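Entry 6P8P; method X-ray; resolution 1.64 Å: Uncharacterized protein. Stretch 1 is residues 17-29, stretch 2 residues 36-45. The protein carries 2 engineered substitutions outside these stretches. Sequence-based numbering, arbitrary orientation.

Stretch 1 17-29: ALQTWDAIVELLT
Stretch 2 36-45: ARSELRAVTG

Two nearly antiparallel helices pack through a small apolar seam centred on L40, fastened by one direct hydrogen bond from W21 and flanked by water-bridged polar side chains. Stretch 1 is helical throughout (17-29), with phi/psi near -65/-40 until L28 (-87/-20) and T29 (-113/-22). Stretch 2 is helical over 36-42, leaves helical phi/psi at V43 (-95/16), and starts a new helix at T44, with V43 at its N-cap position. The axes of helices 17-29 and 36-42 run at 164° and approach to 10.2 Å. The register, CA to CA, pairs W21 with T44 (7.0 Å), V25 with L40 (6.6 Å) and T29 with R37 (6.0 Å); 488 Å² is buried, both sides summed.

The CA-to-CB bond of L40 (chi1 -88°, chi2 63°) points toward stretch 1, and the side chain enters as a knob among W21, V25, L28 and T29. Its CB lies 4.0 Å from V25 CG2 (V25 chi1 t), and its CD2 lies 4.2 Å from L28 CD1 (L28 m, t) and 4.1 Å from T29 CG2. The CA-to-CB bond of W21 (chi1 t, chi2 -119°) points toward stretch 2. W21 NE1 donates to L40 O at 3.0 Å, with an N-H...O angle of 149°; this carbonyl, near the helix end, also receives a weak bond from V43 N (V43 N to L40 O 3.4 Å). The acceptor lies at the indole edge, near the ring plane, as an in-plane N-H requires. W21 CZ2 meets V43 CG2 obliquely at 3.8 Å (V43 chi1 m).

T44 (chi1 m) has its OG1 at the same ring edge, 3.3 Å from W21 CD1, and donates from OG1 to R41 O at 2.7 Å, tying the start of the new helix back to the end of the preceding one. Its CG2 packs 3.6 Å from CD1 of L18 (chi1 t, chi2 142°), whose side-chain end comes nearer than its sideways CA-to-CB bond suggests.

The aliphatic part of R37 (t, t, p; chi4 -176°) extends the seam, with CG 4.0 Å from V25 CG1; separately, R37 CD meets the hydroxyl of T29 (chi1 p), 3.5 Å from OG1. Waters span the polar flank. One donates to D22 OD1 (O to OD1 3.3 Å) and accepts from R41 NE (NE to O 2.9 Å); another donates to D22 OD1 (O to OD1 3.1 Å) and T44 OG1 (O to OG1 2.8 Å). E26 OE1 receives two waters, each with O 2.8 Å from OE1; one accepts from R37 NH1 (NH1 to O 3.1 Å), the other from R41 NH2 (NH2 to O 3.0 Å).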

# COMPACT_ATOMS: atom_id res chain seq x y z
N ALA A 17 -1.93 -0.37 11.23
CA ALA A 17 -0.71 -0.10 10.45
C ALA A 17 -0.65 1.34 9.97
O ALA A 17 0.44 1.94 9.88
CB ALA A 17 -0.61 -1.07 9.28
N LEU A 18 -1.80 1.93 9.64
CA LEU A 18 -1.78 3.32 9.20
C LEU A 18 -1.57 4.27 10.38
O LEU A 18 -0.86 5.28 10.26
CB LEU A 18 -3.07 3.64 8.44
CG LEU A 18 -3.22 5.07 7.96
CD1 LEU A 18 -3.91 5.11 6.56
CD2 LEU A 18 -4.06 5.87 8.92
N GLN A 19 -2.19 3.98 11.53
CA GLN A 19 -1.93 4.80 12.71
C GLN A 19 -0.47 4.76 13.09
O GLN A 19 0.08 5.75 13.57
CB GLN A 19 -2.80 4.33 13.88
CG GLN A 19 -4.27 4.53 13.67
CD GLN A 19 -5.10 3.88 14.74
OE1 GLN A 19 -4.79 2.77 15.20
NE2 GLN A 19 -6.20 4.55 15.15
N THR A 20 0.18 3.61 12.90
CA THR A 20 1.60 3.47 13.18
C THR A 20 2.41 4.36 12.24
O THR A 20 3.26 5.13 12.68
CB THR A 20 2.02 2.01 13.00
OG1 THR A 20 1.22 1.13 13.83
CG2 THR A 20 3.52 1.84 13.35
N TRP A 21 2.12 4.31 10.94
CA TRP A 21 2.85 5.19 10.02
C TRP A 21 2.63 6.65 10.35
O TRP A 21 3.58 7.44 10.34
CB TRP A 21 2.41 4.92 8.59
CG TRP A 21 3.13 5.72 7.56
CD1 TRP A 21 2.57 6.61 6.70
CD2 TRP A 21 4.54 5.71 7.29
NE1 TRP A 21 3.54 7.13 5.87
CE2 TRP A 21 4.76 6.61 6.23
CE3 TRP A 21 5.63 5.01 7.83
CZ2 TRP A 21 6.01 6.81 5.68
CZ3 TRP A 21 6.90 5.24 7.30
CH2 TRP A 21 7.08 6.13 6.23
N ASP A 22 1.39 7.04 10.65
CA ASP A 22 1.12 8.43 11.01
C ASP A 22 1.95 8.85 12.22
O ASP A 22 2.47 9.97 12.26
CB ASP A 22 -0.37 8.61 11.27
CG ASP A 22 -1.20 8.74 10.01
OD1 ASP A 22 -0.63 8.83 8.91
OD2 ASP A 22 -2.45 8.76 10.13
N ALA A 23 2.13 7.95 13.20
CA ALA A 23 2.92 8.31 14.37
C ALA A 23 4.38 8.49 13.99
O ALA A 23 5.06 9.39 14.52
CB ALA A 23 2.79 7.25 15.47
N ILE A 24 4.86 7.66 13.05
CA ILE A 24 6.24 7.76 12.55
C ILE A 24 6.44 9.04 11.75
O ILE A 24 7.45 9.73 11.89
CB ILE A 24 6.59 6.51 11.73
CG1 ILE A 24 6.65 5.29 12.66
CG2 ILE A 24 7.91 6.70 10.99
CD1 ILE A 24 6.69 3.95 11.95
N VAL A 25 5.46 9.39 10.93
CA VAL A 25 5.57 10.63 10.18
C VAL A 25 5.65 11.83 11.12
O VAL A 25 6.43 12.76 10.90
CB VAL A 25 4.37 10.77 9.23
CG1 VAL A 25 4.38 12.16 8.57
CG2 VAL A 25 4.38 9.66 8.17
N GLU A 26 4.85 11.82 12.17
CA GLU A 26 4.92 12.93 13.12
C GLU A 26 6.28 12.99 13.82
O GLU A 26 6.86 14.07 13.99
CB GLU A 26 3.78 12.81 14.13
CG GLU A 26 3.73 13.99 15.12
CD GLU A 26 3.46 15.33 14.47
OE1 GLU A 26 2.93 15.36 13.34
OE2 GLU A 26 3.80 16.36 15.09
N LEU A 27 6.82 11.83 14.21
CA LEU A 27 8.14 11.79 14.81
C LEU A 27 9.18 12.43 13.90
O LEU A 27 10.04 13.21 14.35
CB LEU A 27 8.53 10.35 15.09
CG LEU A 27 9.88 10.18 15.79
CD1 LEU A 27 9.72 10.32 17.30
CD2 LEU A 27 10.51 8.85 15.41
N LEU A 28 9.10 12.15 12.60
CA LEU A 28 10.14 12.58 11.68
C LEU A 28 9.96 13.98 11.13
O LEU A 28 10.95 14.55 10.67
CB LEU A 28 10.24 11.60 10.53
CG LEU A 28 10.73 10.21 10.87
CD1 LEU A 28 10.62 9.26 9.67
CD2 LEU A 28 12.16 10.25 11.38
N THR A 29 8.75 14.54 11.18
CA THR A 29 8.50 15.84 10.58
C THR A 29 8.19 16.91 11.60
O THR A 29 8.35 18.09 11.28
CB THR A 29 7.35 15.79 9.57
OG1 THR A 29 6.13 15.40 10.21
CG2 THR A 29 7.68 14.82 8.43
N ALA A 36 8.82 17.24 2.57
CA ALA A 36 9.16 15.97 3.22
C ALA A 36 7.92 15.30 3.82
O ALA A 36 7.66 14.11 3.60
CB ALA A 36 10.22 16.20 4.30
N ARG A 37 7.13 16.06 4.58
CA ARG A 37 5.95 15.46 5.19
C ARG A 37 4.97 15.02 4.12
O ARG A 37 4.34 13.95 4.24
CB ARG A 37 5.24 16.42 6.13
CG ARG A 37 4.11 15.77 6.89
CD ARG A 37 3.60 16.62 8.05
NE ARG A 37 2.70 17.66 7.59
CZ ARG A 37 2.16 18.59 8.37
NH1 ARG A 37 2.47 18.64 9.67
NH2 ARG A 37 1.33 19.49 7.85
N SER A 38 4.83 15.83 3.06
CA SER A 38 3.94 15.44 1.96
C SER A 38 4.38 14.15 1.31
O SER A 38 3.55 13.30 0.96
CB SER A 38 3.88 16.56 0.91
OG SER A 38 3.17 17.68 1.43
N GLU A 39 5.69 13.98 1.11
CA GLU A 39 6.16 12.74 0.49
C GLU A 39 5.94 11.54 1.41
O GLU A 39 5.52 10.48 0.94
CB GLU A 39 7.63 12.83 0.12
CG GLU A 39 7.89 13.56 -1.19
CD GLU A 39 9.35 13.50 -1.65
OE1 GLU A 39 10.04 12.49 -1.44
OE2 GLU A 39 9.81 14.49 -2.25
N LEU A 40 6.23 11.68 2.69
CA LEU A 40 5.98 10.58 3.63
C LEU A 40 4.50 10.21 3.66
O LEU A 40 4.15 9.02 3.68
CB LEU A 40 6.46 10.96 5.02
CG LEU A 40 7.93 10.65 5.33
CD1 LEU A 40 8.88 11.38 4.48
CD2 LEU A 40 8.15 11.03 6.82
N ARG A 41 3.61 11.20 3.64
CA ARG A 41 2.19 10.91 3.63
C ARG A 41 1.77 10.31 2.30
O ARG A 41 0.88 9.45 2.26
CB ARG A 41 1.39 12.18 3.95
CG ARG A 41 1.50 12.66 5.39
CD ARG A 41 0.67 13.92 5.63
NE ARG A 41 0.68 14.31 7.03
CZ ARG A 41 0.28 15.50 7.50
NH1 ARG A 41 -0.17 16.43 6.66
NH2 ARG A 41 0.32 15.77 8.80
N ALA A 42 2.45 10.67 1.22
CA ALA A 42 2.06 10.14 -0.10
C ALA A 42 2.31 8.63 -0.22
O ALA A 42 1.63 7.96 -1.01
CB ALA A 42 2.83 10.88 -1.19
N VAL A 43 3.27 8.08 0.52
CA VAL A 43 3.61 6.66 0.45
C VAL A 43 2.89 5.86 1.53
O VAL A 43 3.26 4.72 1.80
CB VAL A 43 5.12 6.43 0.51
CG1 VAL A 43 5.84 7.14 -0.60
CG2 VAL A 43 5.66 6.85 1.89
N THR A 44 1.86 6.44 2.15
CA THR A 44 1.19 5.79 3.28
C THR A 44 0.69 4.40 2.92
O THR A 44 0.80 3.46 3.72
CB THR A 44 0.02 6.65 3.78
OG1 THR A 44 0.51 7.83 4.39
CG2 THR A 44 -0.86 5.90 4.80
N GLY A 45 0.11 4.24 1.72
CA GLY A 45 -0.40 2.93 1.36
C GLY A 45 0.69 1.87 1.39
O GLY A 45 0.52 0.77 1.94
O HOH W 1 0.54 11.87 8.59
O HOH W 2 -1.01 9.61 5.90
O HOH W 3 4.26 16.57 11.22
O HOH W 4 2.22 14.52 10.80